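PDB 2ZUX: rhamnogalacturonan endolyase YesW, which cleaves the rhamnogalacturonan of plant cell-wall pectin by endo-type elimination, as a secreted, calcium- or manganese-dependent lyase of polysaccharide lyase family 11. Local coordinates for residues P50-N55 with E535-T540; A245-A250 with M284-Y289; V254-D259 with Y289-L294; M542-Y547 with T564-G569. All coordinates share one frame; numbering follows the deposited sequence.

Contact 2 is buried, contact 1 lies at the surface, and contacts 3 and 4 are partly buried. Contacts 2 and 3 are neighbours. They share Tyr-289, and strands 281-286 and 293-300, which lie side by side in one four-stranded sheet, carry one segment of each. The centres of contacts 1 and 4 are about 16 Å apart, and Leu-538 packs on Leu-568 and Phe-566. Contact 1 lies on the opposite side of the chain's centre from contacts 2 and 3. The chemistry changes with place. Contact 1 relies on one arginine and two waters, contact 2 on apolar packing and a buried arginine, contact 3 on tryptophan, lysine and three waters, contact 4 on a buried carboxylate.

Contact 1. Residues P50-N55 with E535-T540; sequences PVKTTN and EHRLYT
The two loops come nearest at Thr-53 and Arg-537, whose CA atoms are 5.0 Å apart, and neither has regular secondary structure here. Arg-537 is the main side chain of the contact. A bend at chi3 (85°) turns the chain at NE, and the guanidinium beyond it meets Lys-52. Arg-537 NH1 gives a weak hydrogen bond to Lys-52 O at 2.9 Å, and its stronger partner is Val-35 O. The extended Lys-52 chain crosses the arginine at about a right angle. Lys-52 CG lies over the centre of one guanidinium face, 3.6 Å from Arg-537 CZ. The like charges stay apart, with Lys-52 NZ 5.1 Å from Arg-537 NH2. Thr-54 CG2 packs on Arg-537 CD at 3.7 Å. Replacing Arg-537 with an alanine would probably leave Lys-52 O without this donor and open a gap beside Thr-54 CG2. Two waters complete the join. One accepts from Thr-53 OG1 and donates to Thr-54 OG1 and to His-536 O, the last at 3.0 Å. The other donates to Thr-54 OG1 at 2.8 Å and accepts from Leu-538 N. Thr-54 OG1 also bonds to Trp-25 O. The contact joins the N-terminal beta-sheet domain to the propeller domain. Residues 50-55 lead into edge strand 55-58, with Lys-52 and Thr-54 touching strand 36-41, while residues 535-540 belong to the loop between strand 524-528 and helix 547-553.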
loop_
_atom_site.group_PDB
_atom_site.type_symbol
_atom_site.label_atom_id
_atom_site.label_comp_id
_atom_site.label_asym_id
_atom_site.label_seq_id
_atom_site.Cartn_x
_atom_site.Cartn_y
_atom_site.Cartn_z
ATOM N N PRO A 50 11.908 -20.866 -26.372
ATOM C CA PRO A 50 11.460 -19.744 -25.542
ATOM C C PRO A 50 10.310 -20.137 -24.620
ATOM O O PRO A 50 9.392 -20.853 -25.033
ATOM C CB PRO A 50 11.007 -18.714 -26.577
ATOM C CG PRO A 50 11.872 -18.985 -27.750
ATOM C CD PRO A 50 11.992 -20.480 -27.794
ATOM N N VAL A 51 10.378 -19.690 -23.368
ATOM C CA VAL A 51 9.348 -20.013 -22.391
ATOM C C VAL A 51 8.324 -18.890 -22.310
ATOM O O VAL A 51 8.624 -17.739 -22.633
ATOM C CB VAL A 51 9.930 -20.323 -20.972
ATOM C CG1 VAL A 51 10.881 -21.511 -21.028
ATOM C CG2 VAL A 51 10.620 -19.098 -20.361
ATOM N N LYS A 52 7.117 -19.240 -21.890
ATOM C CA LYS A 52 6.048 -18.270 -21.743
ATOM C C LYS A 52 5.998 -17.761 -20.307
ATOM O O LYS A 52 6.092 -16.554 -20.073
ATOM C CB LYS A 52 4.703 -18.869 -22.170
ATOM C CG LYS A 52 3.567 -17.856 -22.191
ATOM C CD LYS A 52 2.236 -18.490 -22.562
ATOM C CE LYS A 52 1.092 -17.558 -22.198
ATOM N NZ LYS A 52 -0.247 -18.116 -22.548
ATOM N N THR A 53 5.864 -18.674 -19.344
ATOM C CA THR A 53 5.751 -18.283 -17.942
ATOM C C THR A 53 7.023 -17.595 -17.446
ATOM O O THR A 53 8.135 -17.924 -17.890
ATOM C CB THR A 53 5.388 -19.470 -17.030
ATOM O OG1 THR A 53 4.952 -18.972 -15.765
ATOM C CG2 THR A 53 6.578 -20.400 -16.827
ATOM N N THR A 54 6.855 -16.646 -16.529
ATOM C CA THR A 54 7.986 -15.836 -16.071
ATOM C C THR A 54 8.644 -16.350 -14.789
ATOM O O THR A 54 9.088 -15.572 -13.940
ATOM C CB THR A 54 7.680 -14.309 -16.026
ATOM O OG1 THR A 54 6.740 -14.009 -14.993
ATOM C CG2 THR A 54 7.138 -13.822 -17.358
ATOM N N ASN A 55 8.691 -17.670 -14.653
ATOM C CA ASN A 55 9.550 -18.307 -13.663
ATOM C C ASN A 55 10.196 -19.561 -14.251
ATOM O O ASN A 55 9.661 -20.173 -15.182
ATOM C CB ASN A 55 8.847 -18.554 -12.312
ATOM C CG ASN A 55 7.704 -19.553 -12.382
ATOM O OD1 ASN A 55 7.210 -19.916 -13.453
ATOM N ND2 ASN A 55 7.255 -19.974 -11.218
ATOM N N GLU A 535 2.389 -22.047 -13.001
ATOM C CA GLU A 535 2.113 -22.198 -14.426
ATOM C C GLU A 535 1.544 -20.911 -15.027
ATOM O O GLU A 535 1.316 -20.837 -16.235
ATOM C CB GLU A 535 1.128 -23.353 -14.663
ATOM C CG GLU A 535 -0.294 -23.055 -14.185
ATOM C CD GLU A 535 -1.216 -24.259 -14.234
ATOM O OE1 GLU A 535 -1.281 -24.924 -15.289
ATOM O OE2 GLU A 535 -1.886 -24.528 -13.211
ATOM N N HIS A 536 1.307 -19.907 -14.184
ATOM C CA HIS A 536 0.616 -18.691 -14.607
ATOM C C HIS A 536 1.538 -17.507 -14.791
ATOM O O HIS A 536 2.422 -17.248 -13.968
ATOM C CB HIS A 536 -0.461 -18.304 -13.599
ATOM C CG HIS A 536 -1.471 -19.376 -13.365
ATOM N ND1 HIS A 536 -2.426 -19.713 -14.301
ATOM C CD2 HIS A 536 -1.656 -20.209 -12.317
ATOM C CE1 HIS A 536 -3.167 -20.699 -13.828
ATOM N NE2 HIS A 536 -2.719 -21.022 -12.628
ATOM N N ARG A 537 1.289 -16.787 -15.875
ATOM C CA ARG A 537 1.928 -15.522 -16.148
ATOM C C ARG A 537 0.890 -14.408 -16.055
ATOM O O ARG A 537 -0.170 -14.486 -16.682
ATOM C CB ARG A 537 2.522 -15.549 -17.555
ATOM C CG ARG A 537 3.183 -14.260 -17.945
ATOM C CD ARG A 537 3.961 -14.438 -19.230
ATOM N NE ARG A 537 3.155 -14.269 -20.437
ATOM C CZ ARG A 537 3.674 -14.269 -21.661
ATOM N NH1 ARG A 537 4.977 -14.463 -21.826
ATOM N NH2 ARG A 537 2.894 -14.082 -22.721
ATOM N N LEU A 538 1.191 -13.374 -15.279
ATOM C CA LEU A 538 0.333 -12.191 -15.244
ATOM C C LEU A 538 1.206 -10.963 -15.299
ATOM O O LEU A 538 2.358 -11.008 -14.872
ATOM C CB LEU A 538 -0.527 -12.163 -13.975
ATOM C CG LEU A 538 -1.695 -13.143 -13.920
ATOM C CD1 LEU A 538 -1.312 -14.448 -13.254
ATOM C CD2 LEU A 538 -2.871 -12.510 -13.199
ATOM N N TYR A 539 0.675 -9.870 -15.833
ATOM C CA TYR A 539 1.402 -8.607 -15.840
ATOM C C TYR A 539 1.816 -8.231 -14.431
ATOM O O TYR A 539 1.067 -8.450 -13.475
ATOM C CB TYR A 539 0.550 -7.490 -16.436
ATOM C CG TYR A 539 0.387 -7.627 -17.928
ATOM C CD1 TYR A 539 1.454 -7.369 -18.776
ATOM C CD2 TYR A 539 -0.827 -8.027 -18.489
ATOM C CE1 TYR A 539 1.324 -7.501 -20.144
ATOM C CE2 TYR A 539 -0.962 -8.164 -19.869
ATOM C CZ TYR A 539 0.117 -7.898 -20.684
ATOM O OH TYR A 539 -0.006 -8.028 -22.052
ATOM N N THR A 540 3.010 -7.660 -14.296
ATOM C CA THR A 540 3.453 -7.210 -12.986
ATOM C C THR A 540 2.347 -6.373 -12.341
ATOM O O THR A 540 1.715 -5.532 -12.988
ATOM C CB THR A 540 4.800 -6.454 -13.036
ATOM O OG1 THR A 540 5.151 -6.058 -11.701
ATOM C CG2 THR A 540 4.736 -5.207 -13.916
HETATM O O HOH W 1 5.379 -16.638 -13.674
HETATM O O HOH W 2 4.186 -13.221 -14.132
#

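Contact 2. Residues A245-A250 with M284-Y289; sequences ANFEPA and MTRGYY
Phe-247 holds CG anti to the backbone N (chi1 -177°), which sends its ring to Met-284. Arg-286 CG is likewise anti (chi1 -171°) and starts the chain past Pro-249. The arginine then runs extended to NE, sliding by the proline in the opposite direction. Arg-286 CB packs on Pro-249 CB at 3.7 Å. Beyond it, Arg-286 NH1 donates to Pro-249 O at 2.9 Å, with an N-H...O angle of 160°. This oxygen lies in the guanidinium plane, at its edge. The other bonds of the buried group go outside the segments: NH1 to Glu-229, NH2 to Asp-266 and NE to Val-265 O. Two acidic partners and two backbone carbonyls thus fix its rotation and probably balance its charge. Phe-247 meets Met-284 in a Met-aromatic contact. Met-284 SD sits at the ring edge, 3.8 Å from Phe-247 CE1. Pro-249 follows a cis peptide bond, and its CD lies 3.6 Å from Met-284 O. Here the chain leaving the outermost strand of one sheet packs on an inner strand of the next. This is an interblade contact of the beta-propeller, whose four-stranded antiparallel sheets are the blades.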
loop_
_atom_site.group_PDB
_atom_site.type_symbol
_atom_site.label_atom_id
_atom_site.label_comp_id
_atom_site.label_asym_id
_atom_site.label_seq_id
_atom_site.Cartn_x
_atom_site.Cartn_y
_atom_site.Cartn_z
ATOM N N ALA A 245 3.855 24.254 0.818
ATOM C CA ALA A 245 2.694 25.150 0.859
ATOM C C ALA A 245 2.012 24.987 2.210
ATOM O O ALA A 245 2.321 24.050 2.937
ATOM C CB ALA A 245 1.735 24.817 -0.265
ATOM N N ASN A 246 1.105 25.894 2.559
ATOM C CA ASN A 246 0.259 25.678 3.728
ATOM C C ASN A 246 -0.590 24.431 3.501
ATOM O O ASN A 246 -1.098 24.209 2.398
ATOM C CB ASN A 246 -0.619 26.897 4.011
ATOM C CG ASN A 246 0.166 28.065 4.599
ATOM O OD1 ASN A 246 0.050 29.203 4.135
ATOM N ND2 ASN A 246 0.949 27.794 5.628
ATOM N N PHE A 247 -0.701 23.606 4.538
ATOM C CA PHE A 247 -1.442 22.356 4.449
ATOM C C PHE A 247 -2.944 22.600 4.426
ATOM O O PHE A 247 -3.478 23.344 5.245
ATOM C CB PHE A 247 -1.101 21.436 5.631
ATOM C CG PHE A 247 -1.787 20.105 5.562
ATOM C CD1 PHE A 247 -1.191 19.048 4.878
ATOM C CD2 PHE A 247 -3.024 19.900 6.169
ATOM C CE1 PHE A 247 -1.823 17.802 4.794
ATOM C CE2 PHE A 247 -3.659 18.669 6.086
ATOM C CZ PHE A 247 -3.061 17.620 5.396
ATOM N N GLU A 248 -3.615 21.955 3.481
ATOM C CA GLU A 248 -5.064 21.843 3.519
ATOM C C GLU A 248 -5.427 20.368 3.391
ATOM O O GLU A 248 -4.791 19.637 2.624
ATOM C CB GLU A 248 -5.722 22.688 2.424
ATOM C CG GLU A 248 -5.439 24.180 2.571
ATOM C CD GLU A 248 -6.156 25.041 1.558
ATOM O OE1 GLU A 248 -7.131 24.573 0.929
ATOM O OE2 GLU A 248 -5.741 26.208 1.402
ATOM N N PRO A 249 -6.449 19.918 4.133
ATOM C CA PRO A 249 -7.354 20.690 5.009
ATOM C C PRO A 249 -6.701 21.368 6.212
ATOM O O PRO A 249 -6.017 20.719 7.009
ATOM C CB PRO A 249 -8.366 19.640 5.480
ATOM C CG PRO A 249 -8.285 18.549 4.454
ATOM C CD PRO A 249 -6.839 18.499 4.072
ATOM N N ALA A 250 -6.931 22.674 6.335
ATOM C CA ALA A 250 -6.394 23.457 7.435
ATOM C C ALA A 250 -7.077 23.076 8.741
ATOM O O ALA A 250 -8.207 22.586 8.757
ATOM C CB ALA A 250 -6.565 24.943 7.155
ATOM N N MET A 284 -4.969 14.625 0.089
ATOM C CA MET A 284 -4.759 14.729 1.536
ATOM C C MET A 284 -6.130 14.870 2.177
ATOM O O MET A 284 -6.939 15.704 1.742
ATOM C CB MET A 284 -3.913 15.957 1.892
ATOM C CG MET A 284 -2.463 15.865 1.467
ATOM S SD MET A 284 -1.506 14.728 2.542
ATOM C CE MET A 284 -0.537 13.959 1.269
ATOM N N THR A 285 -6.396 14.063 3.203
ATOM C CA THR A 285 -7.672 14.134 3.906
ATOM C C THR A 285 -7.489 14.394 5.393
ATOM O O THR A 285 -6.415 14.141 5.972
ATOM C CB THR A 285 -8.529 12.861 3.712
ATOM O OG1 THR A 285 -8.067 11.824 4.582
ATOM C CG2 THR A 285 -8.432 12.357 2.289
ATOM N N ARG A 286 -8.545 14.885 6.024
ATOM C CA ARG A 286 -8.504 15.195 7.447
ATOM C C ARG A 286 -9.884 14.974 8.005
ATOM O O ARG A 286 -10.869 15.461 7.443
ATOM C CB ARG A 286 -8.062 16.644 7.672
ATOM C CG ARG A 286 -7.774 17.011 9.126
ATOM C CD ARG A 286 -7.163 18.387 9.235
ATOM N NE ARG A 286 -6.444 18.529 10.496
ATOM C CZ ARG A 286 -5.425 19.361 10.695
ATOM N NH1 ARG A 286 -5.021 20.178 9.726
ATOM N NH2 ARG A 286 -4.815 19.375 11.878
ATOM N N GLY A 287 -9.952 14.243 9.108
ATOM C CA GLY A 287 -11.216 13.925 9.751
ATOM C C GLY A 287 -11.902 12.704 9.173
ATOM O O GLY A 287 -11.757 12.383 7.988
ATOM N N TYR A 288 -12.669 12.031 10.020
ATOM C CA TYR A 288 -13.648 11.065 9.544
ATOM C C TYR A 288 -14.767 10.749 10.511
ATOM O O TYR A 288 -15.856 10.402 10.074
ATOM C CB TYR A 288 -13.041 9.776 8.977
ATOM C CG TYR A 288 -11.829 9.202 9.659
ATOM C CD1 TYR A 288 -11.930 8.511 10.866
ATOM C CD2 TYR A 288 -10.581 9.275 9.041
ATOM C CE1 TYR A 288 -10.802 7.954 11.467
ATOM C CE2 TYR A 288 -9.453 8.716 9.624
ATOM C CZ TYR A 288 -9.574 8.057 10.835
ATOM O OH TYR A 288 -8.451 7.507 11.411
ATOM N N TYR A 289 -14.537 10.895 11.815
ATOM C CA TYR A 289 -15.605 10.597 12.774
ATOM C C TYR A 289 -16.768 11.576 12.689
ATOM O O TYR A 289 -17.921 11.189 12.924
ATOM C CB TYR A 289 -15.061 10.602 14.191
ATOM C CG TYR A 289 -14.074 9.501 14.468
ATOM C CD1 TYR A 289 -14.505 8.187 14.629
ATOM C CD2 TYR A 289 -12.706 9.766 14.573
ATOM C CE1 TYR A 289 -13.609 7.164 14.894
ATOM C CE2 TYR A 289 -11.804 8.749 14.842
ATOM C CZ TYR A 289 -12.260 7.453 15.004
ATOM O OH TYR A 289 -11.347 6.455 15.274
#

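Contact 3. Residues V254-D259 with Y289-L294; sequences VSDWGD and YAKTML
Residues 254-257 form a short 3-10 turn, and residues 289-292 are a loop that leads into strand 293-300. The backbones come nearest at Trp-257 and Lys-291, with CA atoms 5.1 Å apart. No direct hydrogen bond crosses between them. Lys-291 has CG anti to the backbone N (chi1 -179°) and runs extended over one face of the indole. Lys-291 CD makes a CH-pi contact, almost straight above the centroid of the Trp-257 six-membered ring, at 4.0 Å. Lys-291 NZ adds a cation-pi contact with the same ring, 24° off its normal. Trp-257 CE3 also approaches Lys-291 O at 3.3 Å. Met-293 crosses the indole at about a right angle, and its SD lies 3.7 Å from Trp-257 CH2 in an oblique Met-aromatic contact. The stack joins the loop between strands 241-246 and 268-273, which belong to successive four-stranded sheets of the beta-propeller, to the loop between strands 281-286 and 293-300 of the second sheet. An alanine in place of Trp-257 would probably open a gap beside Met-293 SD and leave the lysine chain without the ring it lies on. Three waters supply the polar links. One donates to Asp-256 OD2 and accepts from Lys-291 NZ at 2.8 Å, bridging opposite charges too far apart for a salt bridge. Asp-256 OD2 is also held by Asn-253 N. A second water joins Asp-256 O to Lys-291 N. The third donates to Trp-257 O and Lys-291 O and accepts from Ala-290 N at 3.0 Å.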
loop_
_atom_site.group_PDB
_atom_site.type_symbol
_atom_site.label_atom_id
_atom_site.label_comp_id
_atom_site.label_asym_id
_atom_site.label_seq_id
_atom_site.Cartn_x
_atom_site.Cartn_y
_atom_site.Cartn_z
ATOM N N VAL A 254 -9.719 23.255 16.712
ATOM C CA VAL A 254 -9.708 21.843 17.083
ATOM C C VAL A 254 -11.144 21.326 17.257
ATOM O O VAL A 254 -11.493 20.252 16.758
ATOM C CB VAL A 254 -8.861 21.608 18.361
ATOM C CG1 VAL A 254 -9.111 20.224 18.949
ATOM C CG2 VAL A 254 -7.370 21.813 18.072
ATOM N N SER A 255 -11.981 22.108 17.943
ATOM C CA SER A 255 -13.353 21.697 18.235
ATOM C C SER A 255 -14.252 21.550 17.007
ATOM O O SER A 255 -15.286 20.891 17.092
ATOM C CB SER A 255 -13.991 22.650 19.246
ATOM O OG SER A 255 -14.067 23.950 18.705
ATOM N N ASP A 256 -13.848 22.129 15.873
ATOM C CA ASP A 256 -14.590 21.985 14.607
ATOM C C ASP A 256 -14.750 20.514 14.231
ATOM O O ASP A 256 -15.681 20.140 13.512
ATOM C CB ASP A 256 -13.866 22.676 13.443
ATOM C CG ASP A 256 -13.790 24.192 13.578
ATOM O OD1 ASP A 256 -14.502 24.779 14.420
ATOM O OD2 ASP A 256 -13.009 24.800 12.809
ATOM N N TRP A 257 -13.818 19.688 14.695
ATOM C CA TRP A 257 -13.709 18.309 14.237
ATOM C C TRP A 257 -14.453 17.307 15.106
ATOM O O TRP A 257 -14.561 16.140 14.750
ATOM C CB TRP A 257 -12.231 17.939 14.091
ATOM C CG TRP A 257 -11.539 18.870 13.124
ATOM C CD1 TRP A 257 -10.916 20.042 13.423
ATOM C CD2 TRP A 257 -11.461 18.728 11.703
ATOM N NE1 TRP A 257 -10.433 20.635 12.286
ATOM C CE2 TRP A 257 -10.750 19.845 11.211
ATOM C CE3 TRP A 257 -11.912 17.756 10.796
ATOM C CZ2 TRP A 257 -10.484 20.023 9.850
ATOM C CZ3 TRP A 257 -11.652 17.936 9.439
ATOM C CH2 TRP A 257 -10.935 19.058 8.985
ATOM N N GLY A 258 -14.960 17.764 16.252
ATOM C CA GLY A 258 -15.827 16.917 17.072
ATOM C C GLY A 258 -15.365 16.630 18.488
ATOM O O GLY A 258 -16.082 15.978 19.238
ATOM N N ASP A 259 -14.171 17.094 18.849
ATOM C CA ASP A 259 -13.731 17.077 20.255
ATOM C C ASP A 259 -12.769 18.227 20.487
ATOM O O ASP A 259 -12.298 18.843 19.538
ATOM C CB ASP A 259 -13.103 15.730 20.662
ATOM C CG ASP A 259 -11.827 15.407 19.897
ATOM O OD1 ASP A 259 -10.822 16.134 20.038
ATOM O OD2 ASP A 259 -11.834 14.394 19.161
ATOM N N TYR A 289 -14.537 10.895 11.815
ATOM C CA TYR A 289 -15.605 10.597 12.774
ATOM C C TYR A 289 -16.768 11.576 12.689
ATOM O O TYR A 289 -17.921 11.189 12.924
ATOM C CB TYR A 289 -15.061 10.602 14.191
ATOM C CG TYR A 289 -14.074 9.501 14.468
ATOM C CD1 TYR A 289 -14.505 8.187 14.629
ATOM C CD2 TYR A 289 -12.706 9.766 14.573
ATOM C CE1 TYR A 289 -13.609 7.164 14.894
ATOM C CE2 TYR A 289 -11.804 8.749 14.842
ATOM C CZ TYR A 289 -12.260 7.453 15.004
ATOM O OH TYR A 289 -11.347 6.455 15.274
ATOM N N ALA A 290 -16.462 12.842 12.424
ATOM C CA ALA A 290 -17.481 13.862 12.248
ATOM C C ALA A 290 -17.052 14.690 11.037
ATOM O O ALA A 290 -16.980 14.144 9.932
ATOM C CB ALA A 290 -17.630 14.689 13.518
ATOM N N LYS A 291 -16.737 15.969 11.220
ATOM C CA LYS A 291 -16.280 16.790 10.097
ATOM C C LYS A 291 -15.183 16.088 9.300
ATOM O O LYS A 291 -14.235 15.536 9.881
ATOM C CB LYS A 291 -15.778 18.147 10.576
ATOM C CG LYS A 291 -15.310 19.051 9.441
ATOM C CD LYS A 291 -14.854 20.424 9.927
ATOM C CE LYS A 291 -14.310 21.251 8.773
ATOM N NZ LYS A 291 -14.016 22.645 9.204
ATOM N N THR A 292 -15.327 16.115 7.979
ATOM C CA THR A 292 -14.449 15.411 7.062
ATOM C C THR A 292 -14.108 16.328 5.902
ATOM O O THR A 292 -14.993 16.966 5.324
ATOM C CB THR A 292 -15.161 14.153 6.524
ATOM O OG1 THR A 292 -15.459 13.274 7.610
ATOM C CG2 THR A 292 -14.303 13.418 5.516
ATOM N N MET A 293 -12.819 16.408 5.570
ATOM C CA MET A 293 -12.379 17.189 4.416
ATOM C C MET A 293 -11.394 16.396 3.578
ATOM O O MET A 293 -10.595 15.618 4.106
ATOM C CB MET A 293 -11.740 18.510 4.844
ATOM C CG MET A 293 -12.671 19.456 5.585
ATOM S SD MET A 293 -11.888 21.022 6.004
ATOM C CE MET A 293 -11.683 21.755 4.382
ATOM N N LEU A 294 -11.464 16.597 2.265
ATOM C CA LEU A 294 -10.512 16.021 1.316
ATOM C C LEU A 294 -10.061 17.115 0.377
ATOM O O LEU A 294 -10.886 17.890 -0.102
ATOM C CB LEU A 294 -11.134 14.885 0.495
ATOM C CG LEU A 294 -11.598 13.618 1.222
ATOM C CD1 LEU A 294 -13.020 13.769 1.757
ATOM C CD2 LEU A 294 -11.536 12.429 0.283
HETATM O O HOH W 3 -17.291 17.834 13.490
HETATM O O HOH W 4 -11.849 23.398 10.819
HETATM O O HOH W 5 -14.084 14.606 12.461
#

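Contact 4. Residues M542-Y547 with T564-G569; sequences MHDPVY and TSFFLG
Hydrogen bonds from Ser-565 to Asp-544 carry the contact. Ser-565 OG donates to the syn lone pair of Asp-544 OD1, at 2.6 Å. The serine OG lies between its backbone N and carbonyl carbon (chi1 69°), which sets the hydroxyl against Asp-544 OD1. Ser-565 N donates to Asp-544 OD2 at 2.8 Å, on the syn side but 27° out of the carboxylate plane. Asp-544 OD2 takes two more N-H groups from its own segment. Tyr-547 N meets its anti lone pair at 3.0 Å, and Val-546 N comes from above the plane at 3.1 Å. These are capping bonds: Asp-544 precedes the turn into helix 547-553, the only helix in this beta-propeller chain. The same carboxylate ties this turn to the loop after the helix. Three N-H donors on OD2 and a hydroxyl on OD1 would probably favour the charged form. Thr-564 OG1 donates to Phe-566 O at 2.7 Å. The Phe-566 ring turns its edge to the carboxylate, with CD2 3.4 Å from Asp-544 OD1. Apolar contacts lie alongside. Val-546 CG2 touches Ser-565 CB at 3.5 Å, and Thr-564 CG2 meets Tyr-547 CD1 at 4.1 Å. Thr-564 CB lies over one face of the Phe-566 ring.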
loop_
_atom_site.group_PDB
_atom_site.type_symbol
_atom_site.label_atom_id
_atom_site.label_comp_id
_atom_site.label_asym_id
_atom_site.label_seq_id
_atom_site.Cartn_x
_atom_site.Cartn_y
_atom_site.Cartn_z
ATOM N N MET A 542 2.345 -4.030 -10.302
ATOM C CA MET A 542 2.626 -2.604 -10.231
ATOM C C MET A 542 2.229 -1.873 -11.513
ATOM O O MET A 542 2.270 -0.641 -11.559
ATOM C CB MET A 542 4.099 -2.370 -9.897
ATOM C CG MET A 542 4.473 -2.878 -8.510
ATOM S SD MET A 542 3.534 -2.177 -7.138
ATOM C CE MET A 542 4.617 -0.810 -6.693
ATOM N N HIS A 543 1.859 -2.626 -12.555
ATOM C CA HIS A 543 1.301 -2.031 -13.773
ATOM C C HIS A 543 -0.228 -2.122 -13.830
ATOM O O HIS A 543 -0.841 -1.771 -14.844
ATOM C CB HIS A 543 1.911 -2.665 -15.024
ATOM C CG HIS A 543 3.280 -2.167 -15.366
ATOM N ND1 HIS A 543 3.822 -0.998 -14.875
ATOM C CD2 HIS A 543 4.198 -2.675 -16.221
ATOM C CE1 HIS A 543 5.029 -0.826 -15.389
ATOM N NE2 HIS A 543 5.271 -1.824 -16.221
ATOM N N ASP A 544 -0.845 -2.599 -12.751
ATOM C CA ASP A 544 -2.295 -2.535 -12.637
ATOM C C ASP A 544 -2.695 -1.213 -11.985
ATOM O O ASP A 544 -2.128 -0.849 -10.965
ATOM C CB ASP A 544 -2.843 -3.687 -11.805
ATOM C CG ASP A 544 -4.346 -3.614 -11.670
ATOM O OD1 ASP A 544 -5.036 -3.922 -12.666
ATOM O OD2 ASP A 544 -4.841 -3.211 -10.594
ATOM N N PRO A 545 -3.680 -0.490 -12.564
ATOM C CA PRO A 545 -4.048 0.838 -12.062
ATOM C C PRO A 545 -4.635 0.927 -10.655
ATOM O O PRO A 545 -4.617 2.014 -10.100
ATOM C CB PRO A 545 -5.070 1.333 -13.098
ATOM C CG PRO A 545 -5.607 0.094 -13.726
ATOM C CD PRO A 545 -4.435 -0.833 -13.788
ATOM N N VAL A 546 -5.181 -0.158 -10.102
ATOM C CA VAL A 546 -5.703 -0.152 -8.726
ATOM C C VAL A 546 -4.668 -0.721 -7.746
ATOM O O VAL A 546 -4.499 -0.199 -6.628
ATOM C CB VAL A 546 -7.058 -0.918 -8.629
ATOM C CG1 VAL A 546 -7.486 -1.121 -7.184
ATOM C CG2 VAL A 546 -8.128 -0.157 -9.382
ATOM N N TYR A 547 -3.974 -1.782 -8.151
ATOM C CA TYR A 547 -2.950 -2.367 -7.298
ATOM C C TYR A 547 -1.841 -1.360 -7.008
ATOM O O TYR A 547 -1.420 -1.201 -5.859
ATOM C CB TYR A 547 -2.376 -3.634 -7.935
ATOM C CG TYR A 547 -1.426 -4.381 -7.024
ATOM C CD1 TYR A 547 -1.860 -5.458 -6.268
ATOM C CD2 TYR A 547 -0.092 -3.998 -6.932
ATOM C CE1 TYR A 547 -0.983 -6.140 -5.419
ATOM C CE2 TYR A 547 0.790 -4.662 -6.098
ATOM C CZ TYR A 547 0.343 -5.730 -5.359
ATOM O OH TYR A 547 1.247 -6.371 -4.548
ATOM N N THR A 564 -6.314 -5.849 -7.100
ATOM C CA THR A 564 -6.207 -5.562 -8.529
ATOM C C THR A 564 -7.519 -4.972 -9.068
ATOM O O THR A 564 -8.598 -5.157 -8.485
ATOM C CB THR A 564 -5.830 -6.836 -9.312
ATOM O OG1 THR A 564 -6.690 -7.904 -8.912
ATOM C CG2 THR A 564 -4.393 -7.231 -9.031
ATOM N N SER A 565 -7.420 -4.266 -10.192
ATOM C CA SER A 565 -8.594 -3.675 -10.836
ATOM C C SER A 565 -9.486 -4.717 -11.501
ATOM O O SER A 565 -10.659 -4.431 -11.795
ATOM C CB SER A 565 -8.159 -2.653 -11.886
ATOM O OG SER A 565 -7.528 -3.278 -12.987
ATOM N N PHE A 566 -8.912 -5.893 -11.759
ATOM C CA PHE A 566 -9.594 -7.003 -12.408
ATOM C C PHE A 566 -9.689 -8.156 -11.411
ATOM O O PHE A 566 -8.981 -8.175 -10.393
ATOM C CB PHE A 566 -8.822 -7.439 -13.665
ATOM C CG PHE A 566 -7.411 -7.866 -13.380
ATOM C CD1 PHE A 566 -7.108 -9.202 -13.128
ATOM C CD2 PHE A 566 -6.389 -6.924 -13.306
ATOM C CE1 PHE A 566 -5.810 -9.601 -12.834
ATOM C CE2 PHE A 566 -5.080 -7.321 -13.009
ATOM C CZ PHE A 566 -4.799 -8.658 -12.765
ATOM N N PHE A 567 -10.563 -9.118 -11.694
ATOM C CA PHE A 567 -10.660 -10.301 -10.866
ATOM C C PHE A 567 -9.486 -11.224 -11.163
ATOM O O PHE A 567 -9.371 -11.775 -12.263
ATOM C CB PHE A 567 -11.984 -11.043 -11.070
ATOM C CG PHE A 567 -12.025 -12.371 -10.371
ATOM C CD1 PHE A 567 -12.083 -12.428 -8.980
ATOM C CD2 PHE A 567 -11.984 -13.559 -11.094
ATOM C CE1 PHE A 567 -12.086 -13.646 -8.318
ATOM C CE2 PHE A 567 -12.001 -14.784 -10.438
ATOM C CZ PHE A 567 -12.057 -14.825 -9.044
ATOM N N LEU A 568 -8.598 -11.357 -10.183
ATOM C CA LEU A 568 -7.486 -12.288 -10.240
ATOM C C LEU A 568 -7.863 -13.427 -9.312
ATOM O O LEU A 568 -7.928 -13.258 -8.100
ATOM C CB LEU A 568 -6.194 -11.606 -9.782
ATOM C CG LEU A 568 -4.858 -12.275 -10.123
ATOM C CD1 LEU A 568 -3.697 -11.360 -9.724
ATOM C CD2 LEU A 568 -4.709 -13.644 -9.462
ATOM N N GLY A 569 -8.147 -14.585 -9.883
ATOM C CA GLY A 569 -8.559 -15.710 -9.063
ATOM C C GLY A 569 -8.954 -16.896 -9.896
ATOM O O GLY A 569 -8.801 -16.884 -11.122
#